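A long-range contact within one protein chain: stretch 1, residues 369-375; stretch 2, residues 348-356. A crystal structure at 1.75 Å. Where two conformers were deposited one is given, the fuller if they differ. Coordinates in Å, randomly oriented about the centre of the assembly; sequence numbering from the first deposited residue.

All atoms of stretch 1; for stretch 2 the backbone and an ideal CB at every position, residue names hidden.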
# COMPACT_ATOMS: atom_id res chain seq x y z
N ILE A 369 -11.73 -21.43 -6.89
CA ILE A 369 -12.60 -20.41 -6.34
C ILE A 369 -13.56 -21.07 -5.37
O ILE A 369 -14.42 -21.85 -5.76
CB ILE A 369 -13.33 -19.62 -7.46
CG1 ILE A 369 -12.33 -19.00 -8.47
CG2 ILE A 369 -14.23 -18.58 -6.87
CD1 ILE A 369 -12.97 -18.26 -9.67
N ASP A 370 -13.46 -20.70 -4.12
CA ASP A 370 -14.34 -21.21 -3.08
C ASP A 370 -15.17 -20.09 -2.55
O ASP A 370 -14.75 -19.36 -1.62
CB ASP A 370 -13.48 -21.79 -1.98
CG ASP A 370 -14.31 -22.36 -0.81
OD1 ASP A 370 -15.54 -22.45 -0.85
OD2 ASP A 370 -13.68 -22.71 0.15
N ALA A 371 -16.32 -19.94 -3.16
CA ALA A 371 -17.15 -18.70 -3.01
C ALA A 371 -18.60 -19.02 -3.22
O ALA A 371 -19.22 -18.47 -4.12
CB ALA A 371 -16.66 -17.64 -4.00
N PRO A 372 -19.16 -19.90 -2.36
CA PRO A 372 -20.46 -20.49 -2.72
C PRO A 372 -21.61 -19.51 -2.81
O PRO A 372 -22.59 -19.82 -3.45
CB PRO A 372 -20.67 -21.52 -1.58
CG PRO A 372 -19.97 -20.86 -0.42
CD PRO A 372 -18.69 -20.40 -1.07
N ASP A 373 -21.52 -18.32 -2.17
CA ASP A 373 -22.53 -17.28 -2.29
C ASP A 373 -22.23 -16.18 -3.32
O ASP A 373 -23.00 -15.19 -3.46
CB ASP A 373 -22.84 -16.59 -0.92
CG ASP A 373 -24.10 -15.75 -0.96
OD1 ASP A 373 -25.12 -16.24 -1.56
OD2 ASP A 373 -24.13 -14.58 -0.50
N THR A 374 -21.17 -16.36 -4.09
CA THR A 374 -20.67 -15.23 -4.88
C THR A 374 -21.22 -15.27 -6.27
O THR A 374 -21.27 -16.39 -6.89
CB THR A 374 -19.13 -15.25 -4.90
OG1 THR A 374 -18.63 -15.19 -3.59
CG2 THR A 374 -18.47 -14.11 -5.76
N VAL A 375 -21.52 -14.06 -6.80
CA VAL A 375 -21.80 -13.89 -8.17
C VAL A 375 -20.56 -13.35 -8.89
O VAL A 375 -19.97 -12.37 -8.42
CB VAL A 375 -22.98 -12.93 -8.36
CG1 VAL A 375 -23.34 -12.80 -9.81
CG2 VAL A 375 -24.17 -13.40 -7.54
N UNK A 348 -11.03 -17.28 -2.09
CA UNK A 348 -12.08 -17.61 -1.17
C UNK A 348 -12.91 -16.39 -0.83
O UNK A 348 -12.35 -15.31 -0.60
CB UNK A 348 -11.50 -18.23 0.10
N UNK A 349 -14.23 -16.53 -0.76
CA UNK A 349 -15.12 -15.39 -0.60
C UNK A 349 -16.30 -15.70 0.26
O UNK A 349 -16.91 -16.78 0.15
CB UNK A 349 -15.60 -14.89 -1.96
N UNK A 350 -16.65 -14.74 1.09
CA UNK A 350 -17.75 -14.91 2.05
C UNK A 350 -19.04 -14.40 1.50
O UNK A 350 -19.16 -14.01 0.32
CB UNK A 350 -17.44 -14.20 3.37
N UNK A 351 -20.08 -14.46 2.33
CA UNK A 351 -21.43 -13.99 1.95
C UNK A 351 -21.50 -12.60 1.30
O UNK A 351 -20.85 -11.67 1.73
CB UNK A 351 -22.32 -13.98 3.20
N UNK A 352 -22.34 -12.46 0.28
CA UNK A 352 -22.60 -11.19 -0.34
C UNK A 352 -21.57 -10.58 -1.30
O UNK A 352 -21.74 -9.45 -1.79
CB UNK A 352 -22.84 -10.19 0.79
N UNK A 353 -20.49 -11.29 -1.52
CA UNK A 353 -19.44 -10.85 -2.36
C UNK A 353 -19.79 -10.92 -3.83
O UNK A 353 -20.61 -11.77 -4.27
CB UNK A 353 -18.18 -11.67 -2.08
N UNK A 354 -19.18 -10.02 -4.61
CA UNK A 354 -19.37 -10.00 -6.05
C UNK A 354 -18.00 -9.79 -6.68
O UNK A 354 -17.23 -8.99 -6.18
CB UNK A 354 -20.36 -8.91 -6.48
N UNK A 355 -17.76 -10.42 -7.81
CA UNK A 355 -16.55 -10.26 -8.58
C UNK A 355 -16.90 -9.79 -9.96
O UNK A 355 -17.80 -10.39 -10.62
CB UNK A 355 -15.75 -11.56 -8.64
N UNK A 356 -16.33 -8.65 -10.38
CA UNK A 356 -16.39 -8.16 -11.75
C UNK A 356 -15.05 -8.25 -12.48
O UNK A 356 -14.03 -7.88 -11.93
CB UNK A 356 -16.88 -6.71 -11.75

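Position 348 pairs in parallel with Asp370 (CA to CA 4.7 Å), and its CA-to-CB bond leaves the sheet on the same face as that aspartate. Its ideal CB lies 3.8 Å from Asp370 O, so a small or polar residue would suit, as would a longer one running along that face. The deposited residue is Ser348, with chi1 t; its OG stays 4.5 Å from Asp370 OD2. The main chain does more, CA making a CA-H...O contact of 3.2 Å with Asp370 O.

At 349 the backbone N donates to Asp370 O (3.0 Å, 153°), a bond open to any residue but proline. Here the ideal CB sits 3.6 Å from Ala371 CB and 3.4 Å from Thr374 OG1, which favours a small residue, alanine or perhaps serine. It is Ala349, whose methyl packs on Ala371 CB at 3.6 Å. Its O accepts from a water that in turn accepts from Asp373 N, each at 2.8 Å, so the water links the two chains between Ala349 O and Asp373 N.

Position 350 points away, with nothing of stretch 1 within 5.5 Å of its ideal CB; stretch 1 hardly restricts the choice, and the residue is Asp350.

Position 351, phi/psi -48/139, opens the central pair of a type II turn running from 350 to 353. Its CB points away overall, yet lies 4.2 Å from Asp373 OD2. Many residues, proline included, fit these angles. Val351 is deposited, with CG2 3.4 Å from Asp373 OD2.

At 352, phi/psi of 77/1 favours glycine, with asparagine a possible alternative. Gly352 offers its N to Asp373 OD2 (2.9 Å, 163°), so the carboxylate secures the turn through its backbone.

The ideal CB of 353 points sideways, 3.9 Å from Thr374 OG1, inviting a short hydroxyl side chain. Thr353, chi1 p, places OG1 2.6 Å from Thr374 OG1 in a hydrogen bond and donates from OG1 to Asp350 O (2.7 Å). A second water donates to Thr353 O and Asp373 O, both at 2.7 Å.

Position 354 pairs in parallel with Val375, side chains on one face; the register has shifted by one from the first ladder. Beta-branched residues suit these extended angles, and Val354 is found. Its CA approaches Val375 O at 3.4 Å.

At 355, N donates to Val375 O (3.0 Å, 167°). The ideal CB, 4.7 Å from Thr374 CG2, suits a medium apolar residue: Val355 brings CG2 to 4.1 Å from Thr374 CG2.

Position 356 points away, leaving the choice open; it is Tyr356.

Stretch 2 (348-356) SADVGTVVY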
# COMPACT_ATOMS: atom_id res chain seq x y z
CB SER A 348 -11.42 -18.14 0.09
OG SER A 348 -12.33 -18.56 1.06
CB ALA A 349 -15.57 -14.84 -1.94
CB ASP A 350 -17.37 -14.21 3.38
CG ASP A 350 -16.12 -14.77 4.05
OD1 ASP A 350 -15.74 -15.95 3.86
OD2 ASP A 350 -15.49 -13.98 4.79
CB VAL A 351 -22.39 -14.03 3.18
CG1 VAL A 351 -21.89 -13.12 4.31
CG2 VAL A 351 -23.81 -13.67 2.81
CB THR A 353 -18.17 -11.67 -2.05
OG1 THR A 353 -18.43 -13.09 -2.12
CG2 THR A 353 -17.67 -11.35 -0.67
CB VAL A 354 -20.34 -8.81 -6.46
CG1 VAL A 354 -20.54 -8.77 -7.94
CG2 VAL A 354 -21.67 -8.98 -5.76
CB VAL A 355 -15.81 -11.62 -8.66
CG1 VAL A 355 -14.66 -11.54 -9.71
CG2 VAL A 355 -15.34 -12.01 -7.31
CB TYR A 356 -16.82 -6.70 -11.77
CG TYR A 356 -18.16 -6.40 -11.11
CD1 TYR A 356 -19.37 -6.50 -11.84
CD2 TYR A 356 -18.22 -5.98 -9.82
CE1 TYR A 356 -20.59 -6.22 -11.19
CE2 TYR A 356 -19.41 -5.64 -9.22
CZ TYR A 356 -20.58 -5.78 -9.91
OH TYR A 356 -21.75 -5.50 -9.29
O HOH W 1 -19.40 -16.82 -1.21
O HOH W 2 -23.05 -12.52 -3.49
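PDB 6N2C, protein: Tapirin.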